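Local structure of DNA repair protein RAD7 (Saccharomyces cerevisiae, 5ZB2) at the interface of chains A and B and the interface of chains A and C. The protein acts in global genome nucleotide excision repair as a component of the GGR complex, and binds Elongin-C (Elc1). Numbering follows the deposited sequence. Chains: chain A/B, DNA repair protein RAD7; chain C, Elongin-C.

Contact 1: the interface of chains A and B. Residues chain A 20-21, 23-24; chain B 35, 66, 69.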
loop_
_atom_site.group_PDB
_atom_site.type_symbol
_atom_site.label_atom_id
_atom_site.label_comp_id
_atom_site.label_asym_id
_atom_site.label_seq_id
_atom_site.Cartn_x
_atom_site.Cartn_y
_atom_site.Cartn_z
ATOM N N ILE A 20 15.888 6.320 -12.573
ATOM C CA ILE A 20 14.716 5.596 -12.088
ATOM C C ILE A 20 13.454 6.379 -12.418
ATOM O O ILE A 20 12.472 5.818 -12.917
ATOM C CB ILE A 20 14.832 5.314 -10.577
ATOM C CG1 ILE A 20 16.036 4.413 -10.291
ATOM C CG2 ILE A 20 13.559 4.643 -10.059
ATOM C CD1 ILE A 20 16.353 4.257 -8.819
ATOM N N SER A 21 13.471 7.692 -12.173
ATOM C CA SER A 21 12.297 8.517 -12.443
ATOM C C SER A 21 11.888 8.425 -13.906
ATOM O O SER A 21 10.706 8.241 -14.223
ATOM C CB SER A 21 12.579 9.967 -12.055
ATOM O OG SER A 21 12.839 10.074 -10.667
ATOM N N TRP A 23 12.658 6.021 -15.966
ATOM C CA TRP A 23 12.222 4.647 -16.179
ATOM C C TRP A 23 10.816 4.407 -15.636
ATOM O O TRP A 23 10.104 3.533 -16.144
ATOM C CB TRP A 23 13.225 3.690 -15.536
ATOM C CG TRP A 23 12.706 2.311 -15.296
ATOM C CD1 TRP A 23 12.807 1.237 -16.131
ATOM C CD2 TRP A 23 12.017 1.851 -14.130
ATOM N NE1 TRP A 23 12.220 0.136 -15.558
ATOM C CE2 TRP A 23 11.724 0.488 -14.329
ATOM C CE3 TRP A 23 11.618 2.459 -12.937
ATOM C CZ2 TRP A 23 11.053 -0.277 -13.378
ATOM C CZ3 TRP A 23 10.949 1.702 -11.998
ATOM C CH2 TRP A 23 10.672 0.348 -12.223
ATOM N N GLN A 24 10.397 5.160 -14.612
ATOM C CA GLN A 24 9.039 5.017 -14.091
ATOM C C GLN A 24 8.014 5.143 -15.210
ATOM O O GLN A 24 7.108 4.314 -15.338
ATOM C CB GLN A 24 8.758 6.068 -13.014
ATOM C CG GLN A 24 9.560 5.938 -11.738
ATOM C CD GLN A 24 9.010 4.889 -10.805
ATOM O OE1 GLN A 24 8.423 3.900 -11.239
ATOM N NE2 GLN A 24 9.195 5.101 -9.510
ATOM N N PHE B 35 11.751 -4.665 -14.382
ATOM C CA PHE B 35 12.763 -4.387 -13.368
ATOM C C PHE B 35 14.158 -4.713 -13.884
ATOM O O PHE B 35 15.123 -4.010 -13.564
ATOM C CB PHE B 35 12.456 -5.162 -12.083
ATOM C CG PHE B 35 11.287 -4.613 -11.311
ATOM C CD1 PHE B 35 11.358 -3.360 -10.719
ATOM C CD2 PHE B 35 10.119 -5.346 -11.173
ATOM C CE1 PHE B 35 10.284 -2.846 -10.007
ATOM C CE2 PHE B 35 9.041 -4.839 -10.460
ATOM C CZ PHE B 35 9.125 -3.587 -9.878
ATOM N N HIS B 66 12.011 4.662 -3.561
ATOM C CA HIS B 66 12.373 4.903 -4.954
ATOM C C HIS B 66 13.486 3.955 -5.393
ATOM O O HIS B 66 13.324 3.182 -6.345
ATOM C CB HIS B 66 12.792 6.369 -5.112
ATOM C CG HIS B 66 12.896 6.836 -6.532
ATOM N ND1 HIS B 66 11.832 6.808 -7.407
ATOM C CD2 HIS B 66 13.934 7.375 -7.216
ATOM C CE1 HIS B 66 12.215 7.293 -8.576
ATOM N NE2 HIS B 66 13.486 7.643 -8.487
ATOM N N GLN B 69 13.405 -0.118 -5.842
ATOM C CA GLN B 69 12.993 -0.810 -7.055
ATOM C C GLN B 69 14.156 -1.491 -7.757
ATOM O O GLN B 69 13.925 -2.380 -8.584
ATOM C CB GLN B 69 12.306 0.177 -8.001
ATOM C CG GLN B 69 10.998 0.717 -7.444
ATOM C CD GLN B 69 10.358 1.739 -8.353
ATOM O OE1 GLN B 69 9.371 1.454 -9.032
ATOM N NE2 GLN B 69 10.922 2.936 -8.377
#
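A:Ile20 sets its branch methyl on B:His66: CG2 stands 3.2 Å above the imidazole plane and 3.6 Å from the ring centroid, offset toward the rim carrying CE1 and NE2. The two side chains approach from opposite directions, and CG2 gets there because it lies anti to the backbone N of A:Ile20, itself in helix 8-41. A:Ser21, one residue on, brings OG alongside the same rim, where packing rather than an assigned bond is the evidence. B:Gln69 supplies the other half of the patch. Its extended chain crosses A:Gln24 at about a right angle, with the amide planes turned 46° apart. As modelled, NE2 of A:Gln24 lies 3.0 Å from NE2 of B:Gln69, which would set two donors against each other. The NE2 of B:Gln69 already donates to B:His66 O at 3.2 Å, in the carbonyl plane and on a lone pair, a geometry that supports its present setting. Flipping the A:Gln24 amide would instead put an oxygen opposite that nitrogen, so its modelled orientation is doubtful. A:Trp23 receives OE1 of B:Gln69 in plane at the edge of its six-membered ring, with amide and ring 74° apart. B:Phe35 CE1 meets the indole CH2 at 3.9 Å. Though the pairing may be crystal-borne, in the deposited assembly the patch ties helix 8-41 of one RAD7 copy to the loop residue B:His66, the 3-10 turn 67-71 and helix 8-41 of the other.

Contact 2: the interface of chains A and C. Residues chain A 39, 42, 44-45, 53; chain C 92.
C:Leu92, at the start of Elongin-C helix 91-101, inserts its isobutyl group among three apolar side chains of RAD7 chain A. Its branch point meets the flank of A:Leu42, CG of the former lying 3.6 Å from CB of the latter. The two methyls then divide the pocket. CD1 continues the side chain toward A:Val45, reaching CG1 at 3.9 Å; CD2 branches toward A:Leu53, lying 3.8 Å from CD1 there and equally near CD2, so it sits against both prongs of that leucine. A:Val45 crosses C:Leu92 at about a right angle, whereas A:Leu42 and A:Leu53 meet it at a slant. Polar support is slight: the backbone N of C:Leu92 donates weakly to A:Leu42 O, long at 3.5 Å though nearly straight (168° at H).

The second shell explains the pocket's shape. A:Leu42 follows directly on helix 8-41, and A:Gly44, with a positive phi of 82°, turns the chain to present A:Val45. The valine's CG1 lies between its backbone N and carbonyl carbon (chi1 55°), and CG of A:Arg39 backs that methyl at 3.8 Å. A:Leu53 comes from helix 50-59 and closes the opposite side. The contact forms part of the RAD7-Elc1 interface, Elongin-C being a member of the SKP1 family. From the helix end, A:Arg39 O lies 4.0 Å from CD1 of C:Leu92.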
loop_
_atom_site.group_PDB
_atom_site.type_symbol
_atom_site.label_atom_id
_atom_site.label_comp_id
_atom_site.label_asym_id
_atom_site.label_seq_id
_atom_site.Cartn_x
_atom_site.Cartn_y
_atom_site.Cartn_z
ATOM N N ARG A 39 -7.926 -7.245 -20.106
ATOM C CA ARG A 39 -9.217 -6.915 -20.700
ATOM C C ARG A 39 -9.400 -7.606 -22.046
ATOM O O ARG A 39 -10.489 -8.109 -22.350
ATOM C CB ARG A 39 -9.353 -5.401 -20.854
ATOM C CG ARG A 39 -9.551 -4.663 -19.538
ATOM C CD ARG A 39 -9.704 -3.164 -19.759
ATOM N NE ARG A 39 -8.430 -2.513 -20.061
ATOM C CZ ARG A 39 -7.633 -1.945 -19.159
ATOM N NH1 ARG A 39 -7.960 -1.933 -17.872
ATOM N NH2 ARG A 39 -6.498 -1.381 -19.545
ATOM N N LEU A 42 -10.292 -11.358 -21.847
ATOM C CA LEU A 42 -11.677 -11.623 -21.487
ATOM C C LEU A 42 -12.653 -11.204 -22.580
ATOM O O LEU A 42 -13.863 -11.161 -22.332
ATOM C CB LEU A 42 -12.026 -10.912 -20.177
ATOM C CG LEU A 42 -11.174 -11.296 -18.963
ATOM C CD1 LEU A 42 -11.531 -10.421 -17.776
ATOM C CD2 LEU A 42 -11.349 -12.771 -18.612
ATOM N N GLY A 44 -12.175 -8.220 -24.401
ATOM C CA GLY A 44 -12.060 -6.794 -24.627
ATOM C C GLY A 44 -13.224 -6.012 -24.055
ATOM O O GLY A 44 -14.327 -6.544 -23.911
ATOM N N VAL A 45 -12.988 -4.743 -23.719
ATOM C CA VAL A 45 -14.037 -3.869 -23.205
ATOM C C VAL A 45 -13.647 -2.425 -23.480
ATOM O O VAL A 45 -12.601 -1.950 -23.022
ATOM C CB VAL A 45 -14.282 -4.109 -21.701
ATOM C CG1 VAL A 45 -12.991 -3.956 -20.902
ATOM C CG2 VAL A 45 -15.367 -3.174 -21.170
ATOM N N LEU A 53 -19.711 -2.290 -16.643
ATOM C CA LEU A 53 -19.041 -3.408 -15.990
ATOM C C LEU A 53 -18.984 -3.195 -14.483
ATOM O O LEU A 53 -19.300 -4.101 -13.704
ATOM C CB LEU A 53 -17.638 -3.581 -16.574
ATOM C CG LEU A 53 -16.740 -4.639 -15.927
ATOM C CD1 LEU A 53 -17.385 -6.017 -15.959
ATOM C CD2 LEU A 53 -15.387 -4.667 -16.622
ATOM N N LEU C 92 -16.628 -11.110 -20.243
ATOM C CA LEU C 92 -17.035 -9.745 -19.922
ATOM C C LEU C 92 -18.359 -9.398 -20.591
ATOM O O LEU C 92 -19.321 -9.000 -19.925
ATOM C CB LEU C 92 -15.946 -8.752 -20.337
ATOM C CG LEU C 92 -14.725 -8.634 -19.420
ATOM C CD1 LEU C 92 -13.720 -7.649 -20.002
ATOM C CD2 LEU C 92 -15.119 -8.208 -18.011
#

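Contact 3: the interface of chains A and B. Residues chain A 34-35, 37-38, 69; chain B 23, 27, 30.
B:Trp23 is enclosed on both faces of its indole where the long helices 8-41 of two leucine-rich repeat proteins run antiparallel. On one face A:Leu38 lies across the ring at about a right angle, with CB 3.6 Å from the centroid of the five-membered ring and CD2 3.9 Å from that of the six-membered ring. The opposite face carries B:Ala27 CB from the tryptophan's own helix, 3.9 Å above the plane and offset toward the rim. At the edge, A:Gln69 is the symmetric twin, with the chains exchanged, of the glutamine that meets the indole of A:Trp23. B:Trp23 hides 115 Å² against chain A, and A:Val34 hides 58 Å² against chain B. The indole leaves its helix with CG anti to the backbone N (chi1 162°), which directs NE1 across to the backbone of chain A. There NE1 donates to A:Val34 O at 2.9 Å, with 143° at H; the donor stands 31° off the carbonyl plane, so the bond is bent. Losing the indole to an alanine here is likely to leave A:Val34 O without its N-H mate and to open a gap beneath A:Leu38. A:Val34 also packs with both methyls: CG1 fits between B:Ala27 CB, at 3.5 Å, and the indole CZ2, at 3.6 Å, while CG2 rests against B:Ser30, 3.8 Å from its CB.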
loop_
_atom_site.group_PDB
_atom_site.type_symbol
_atom_site.label_atom_id
_atom_site.label_comp_id
_atom_site.label_asym_id
_atom_site.label_seq_id
_atom_site.Cartn_x
_atom_site.Cartn_y
_atom_site.Cartn_z
ATOM N N VAL A 34 -0.079 -4.414 -19.974
ATOM C CA VAL A 34 -0.424 -5.604 -19.199
ATOM C C VAL A 34 -1.889 -5.566 -18.781
ATOM O O VAL A 34 -2.554 -6.606 -18.709
ATOM C CB VAL A 34 0.508 -5.741 -17.982
ATOM C CG1 VAL A 34 0.152 -6.975 -17.165
ATOM C CG2 VAL A 34 1.950 -5.832 -18.431
ATOM N N PHE A 35 -2.414 -4.373 -18.486
ATOM C CA PHE A 35 -3.821 -4.269 -18.111
ATOM C C PHE A 35 -4.724 -4.419 -19.328
ATOM O O PHE A 35 -5.807 -5.009 -19.235
ATOM C CB PHE A 35 -4.084 -2.944 -17.392
ATOM C CG PHE A 35 -3.531 -2.895 -15.992
ATOM C CD1 PHE A 35 -4.053 -3.712 -15.000
ATOM C CD2 PHE A 35 -2.495 -2.034 -15.667
ATOM C CE1 PHE A 35 -3.547 -3.675 -13.708
ATOM C CE2 PHE A 35 -1.986 -1.991 -14.376
ATOM C CZ PHE A 35 -2.514 -2.813 -13.397
ATOM N N LYS A 37 -3.992 -6.364 -21.758
ATOM C CA LYS A 37 -3.974 -7.805 -21.991
ATOM C C LYS A 37 -5.082 -8.499 -21.209
ATOM O O LYS A 37 -5.816 -9.329 -21.755
ATOM C CB LYS A 37 -2.606 -8.379 -21.615
ATOM C CG LYS A 37 -2.456 -9.881 -21.853
ATOM C CD LYS A 37 -2.573 -10.242 -23.327
ATOM C CE LYS A 37 -2.343 -11.731 -23.553
ATOM N NZ LYS A 37 -2.462 -12.105 -24.993
ATOM N N LEU A 38 -5.224 -8.164 -19.924
ATOM C CA LEU A 38 -6.287 -8.762 -19.119
ATOM C C LEU A 38 -7.656 -8.499 -19.736
ATOM O O LEU A 38 -8.474 -9.416 -19.880
ATOM C CB LEU A 38 -6.231 -8.219 -17.690
ATOM C CG LEU A 38 -7.361 -8.653 -16.753
ATOM C CD1 LEU A 38 -7.414 -10.160 -16.634
ATOM C CD2 LEU A 38 -7.193 -8.014 -15.382
ATOM N N GLN A 69 -8.648 -4.487 -10.904
ATOM C CA GLN A 69 -7.604 -4.408 -11.917
ATOM C C GLN A 69 -8.168 -4.306 -13.324
ATOM O O GLN A 69 -7.443 -3.896 -14.237
ATOM C CB GLN A 69 -6.681 -5.622 -11.799
ATOM C CG GLN A 69 -5.902 -5.650 -10.494
ATOM C CD GLN A 69 -5.043 -6.884 -10.357
ATOM O OE1 GLN A 69 -3.822 -6.826 -10.502
ATOM N NE2 GLN A 69 -5.679 -8.012 -10.082
ATOM N N TRP B 23 -3.861 -14.537 -15.005
ATOM C CA TRP B 23 -3.195 -13.386 -15.599
ATOM C C TRP B 23 -2.220 -12.728 -14.626
ATOM O O TRP B 23 -1.239 -12.114 -15.063
ATOM C CB TRP B 23 -4.244 -12.383 -16.078
ATOM C CG TRP B 23 -3.730 -11.001 -16.304
ATOM C CD1 TRP B 23 -3.262 -10.478 -17.474
ATOM C CD2 TRP B 23 -3.647 -9.953 -15.334
ATOM N NE1 TRP B 23 -2.889 -9.169 -17.291
ATOM C CE2 TRP B 23 -3.114 -8.824 -15.983
ATOM C CE3 TRP B 23 -3.972 -9.861 -13.977
ATOM C CZ2 TRP B 23 -2.900 -7.616 -15.324
ATOM C CZ3 TRP B 23 -3.756 -8.665 -13.324
ATOM C CH2 TRP B 23 -3.224 -7.558 -13.997
ATOM N N ALA B 27 1.361 -11.191 -15.535
ATOM C CA ALA B 27 1.754 -9.833 -15.178
ATOM C C ALA B 27 2.985 -9.840 -14.282
ATOM O O ALA B 27 3.848 -8.959 -14.388
ATOM C CB ALA B 27 0.594 -9.111 -14.492
ATOM N N SER B 30 5.887 -10.098 -16.627
ATOM C CA SER B 30 6.109 -8.806 -17.265
ATOM C C SER B 30 6.754 -7.821 -16.300
ATOM O O SER B 30 7.535 -6.962 -16.722
ATOM C CB SER B 30 4.796 -8.239 -17.796
ATOM O OG SER B 30 4.988 -6.917 -18.273
#

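Helix 8-41 of chain A runs through all three contacts, its residues spread along one rod. The C-alpha centres of contact 1 and contact 3 are about 19 Å apart, those of contact 2 and contact 3 about 12 Å, and those of contact 1 and contact 2 about 30 Å. Contact 1 and contact 3 are related parts of one two-fold interface: Trp23, Phe35 and Gln69 appear in both with the chains exchanged. Contact 2 begins where the helix ends, so the pairing of RAD7 copies and the Elongin-C surface are neighbours on the same helix, and one may bear on the other if the deposited assembly holds in solution.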